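Local atomic coordinates of segregation and condensation protein A (Pyrococcus furiosus, PDB entry 5XNS), a protein that probably serves as the kleisin subunit of the archaeal SMC condensin complex, this chain being its C-terminal winged-helix-like domain, which in relatives binds an SMC head. Residues K11-I16 / W27-D32. Residues are numbered along the deposited sequence; the frame is centred on the assembly and turned at random.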
loop_
_atom_site.group_PDB
_atom_site.type_symbol
_atom_site.label_atom_id
_atom_site.label_comp_id
_atom_site.label_asym_id
_atom_site.label_seq_id
_atom_site.Cartn_x
_atom_site.Cartn_y
_atom_site.Cartn_z
ATOM N N LYS B 11 -9.875 -35.340 12.648
ATOM C CA LYS B 11 -10.102 -36.591 13.379
ATOM C C LYS B 11 -9.473 -36.535 14.766
ATOM O O LYS B 11 -10.052 -37.024 15.746
ATOM C CB LYS B 11 -9.546 -37.788 12.596
ATOM C CG LYS B 11 -10.148 -38.016 11.202
ATOM C CD LYS B 11 -9.957 -39.475 10.754
ATOM C CE LYS B 11 -9.819 -39.624 9.234
ATOM N NZ LYS B 11 -8.415 -39.376 8.746
ATOM N N VAL B 12 -8.289 -35.926 14.866
ATOM C CA VAL B 12 -7.649 -35.736 16.163
ATOM C C VAL B 12 -8.528 -34.890 17.076
ATOM O O VAL B 12 -8.737 -35.224 18.253
ATOM C CB VAL B 12 -6.262 -35.105 15.972
ATOM C CG1 VAL B 12 -5.750 -34.548 17.296
ATOM C CG2 VAL B 12 -5.306 -36.133 15.374
ATOM N N VAL B 13 -9.046 -33.775 16.549
ATOM C CA VAL B 13 -9.911 -32.888 17.332
ATOM C C VAL B 13 -11.152 -33.634 17.818
ATOM O O VAL B 13 -11.528 -33.553 18.993
ATOM C CB VAL B 13 -10.290 -31.647 16.505
ATOM C CG1 VAL B 13 -11.429 -30.875 17.195
ATOM C CG2 VAL B 13 -9.063 -30.738 16.328
ATOM N N LYS B 14 -11.798 -34.372 16.915
ATOM C CA LYS B 14 -13.010 -35.114 17.251
ATOM C C LYS B 14 -12.736 -36.200 18.294
ATOM O O LYS B 14 -13.476 -36.329 19.280
ATOM C CB LYS B 14 -13.598 -35.710 15.967
ATOM C CG LYS B 14 -14.898 -36.499 16.127
ATOM C CD LYS B 14 -15.372 -37.021 14.769
ATOM C CE LYS B 14 -16.568 -37.960 14.894
ATOM N NZ LYS B 14 -16.944 -38.571 13.585
ATOM N N LYS B 15 -11.661 -36.976 18.108
ATOM C CA LYS B 15 -11.345 -38.039 19.058
ATOM C C LYS B 15 -11.077 -37.472 20.449
ATOM O O LYS B 15 -11.579 -37.991 21.454
ATOM C CB LYS B 15 -10.142 -38.850 18.568
ATOM C CG LYS B 15 -9.939 -40.156 19.329
ATOM C CD LYS B 15 -11.102 -41.132 19.080
ATOM C CE LYS B 15 -11.058 -42.336 20.027
ATOM N NZ LYS B 15 -9.697 -42.944 20.106
ATOM N N ILE B 16 -10.290 -36.397 20.526
ATOM C CA ILE B 16 -9.990 -35.808 21.827
ATOM C C ILE B 16 -11.257 -35.253 22.461
ATOM O O ILE B 16 -11.464 -35.369 23.677
ATOM C CB ILE B 16 -8.908 -34.722 21.699
ATOM C CG1 ILE B 16 -7.573 -35.337 21.285
ATOM C CG2 ILE B 16 -8.762 -33.950 23.019
ATOM C CD1 ILE B 16 -6.510 -34.297 21.003
ATOM N N TRP B 27 -3.086 -24.322 21.782
ATOM C CA TRP B 27 -1.693 -24.658 22.075
ATOM C C TRP B 27 -1.479 -26.165 22.128
ATOM O O TRP B 27 -0.430 -26.665 21.710
ATOM C CB TRP B 27 -1.232 -24.040 23.399
ATOM C CG TRP B 27 -1.383 -22.552 23.526
ATOM C CD1 TRP B 27 -1.905 -21.873 24.598
ATOM C CD2 TRP B 27 -1.002 -21.555 22.569
ATOM N NE1 TRP B 27 -1.877 -20.521 24.360
ATOM C CE2 TRP B 27 -1.329 -20.296 23.124
ATOM C CE3 TRP B 27 -0.418 -21.600 21.298
ATOM C CZ2 TRP B 27 -1.096 -19.093 22.443
ATOM C CZ3 TRP B 27 -0.199 -20.411 20.627
ATOM C CH2 TRP B 27 -0.533 -19.172 21.202
ATOM N N ASP B 28 -2.460 -26.907 22.641
ATOM C CA ASP B 28 -2.297 -28.351 22.776
ATOM C C ASP B 28 -2.353 -29.071 21.439
ATOM O O ASP B 28 -2.066 -30.276 21.387
ATOM C CB ASP B 28 -3.372 -28.932 23.704
ATOM C CG ASP B 28 -3.234 -28.458 25.148
ATOM O OD1 ASP B 28 -2.190 -27.858 25.515
ATOM O OD2 ASP B 28 -4.179 -28.717 25.924
ATOM N N LEU B 29 -2.739 -28.375 20.372
ATOM C CA LEU B 29 -2.880 -28.963 19.048
ATOM C C LEU B 29 -1.645 -28.794 18.180
ATOM O O LEU B 29 -1.515 -29.506 17.186
ATOM C CB LEU B 29 -4.089 -28.353 18.327
ATOM C CG LEU B 29 -5.400 -29.153 18.232
ATOM C CD1 LEU B 29 -5.471 -30.296 19.232
ATOM C CD2 LEU B 29 -6.611 -28.242 18.353
ATOM N N VAL B 30 -0.730 -27.900 18.545
ATOM C CA VAL B 30 0.403 -27.538 17.697
ATOM C C VAL B 30 1.539 -28.536 17.899
ATOM O O VAL B 30 2.083 -28.640 19.009
ATOM C CB VAL B 30 0.871 -26.106 17.994
ATOM C CG1 VAL B 30 2.107 -25.771 17.161
ATOM C CG2 VAL B 30 -0.265 -25.108 17.746
ATOM N N PRO B 31 1.943 -29.284 16.867
ATOM C CA PRO B 31 2.872 -30.403 17.095
ATOM C C PRO B 31 4.347 -30.022 17.175
ATOM O O PRO B 31 5.144 -30.861 17.614
ATOM C CB PRO B 31 2.598 -31.331 15.895
ATOM C CG PRO B 31 2.130 -30.418 14.810
ATOM C CD PRO B 31 1.371 -29.294 15.503
ATOM N N ASP B 32 4.749 -28.804 16.796
ATOM C CA ASP B 32 6.154 -28.408 16.903
ATOM C C ASP B 32 6.247 -26.939 17.279
ATOM O O ASP B 32 5.396 -26.130 16.897
ATOM C CB ASP B 32 6.926 -28.652 15.598
ATOM C CG ASP B 32 6.912 -30.115 15.185
ATOM O OD1 ASP B 32 7.558 -30.932 15.882
ATOM O OD2 ASP B 32 6.241 -30.452 14.178
#
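L29 meets the helix 3-20 with both of its methyl branches, one for each of two residues a turn apart. CD2 reaches V13, where it lies 4.0 Å from CG2; CD1 lies 4.5 Å from CD1 of I16, a looser touch at the edge. The side chains of V13 and L29 cross at about a right angle, and the one close approach between them is the CG2-CD2 methyl pair. V13 offers this methyl because CG2 stands anti to its carbonyl carbon, beside the backbone N, while CG1 takes the position anti to N. L29 holds an unusual shape: chi1 at -103° and chi2 at 17°, both well off staggered values, bring its methyls in toward the helix although the bond to CB is not aimed there. As modelled, such a near-eclipsed conformation is probably somewhat strained.

I24 of the short strand 24-25 touches all three side chains, and V67 of strand 65-69 packs on both V13 and L29. Helix, sheet and the loop leading to helix 35-50 thus share one hydrophobic core. With methyl groups alone meeting between the two segments, their hold on each other is apolar, non-directional and small, and depends on the burial shared with I24 and V67.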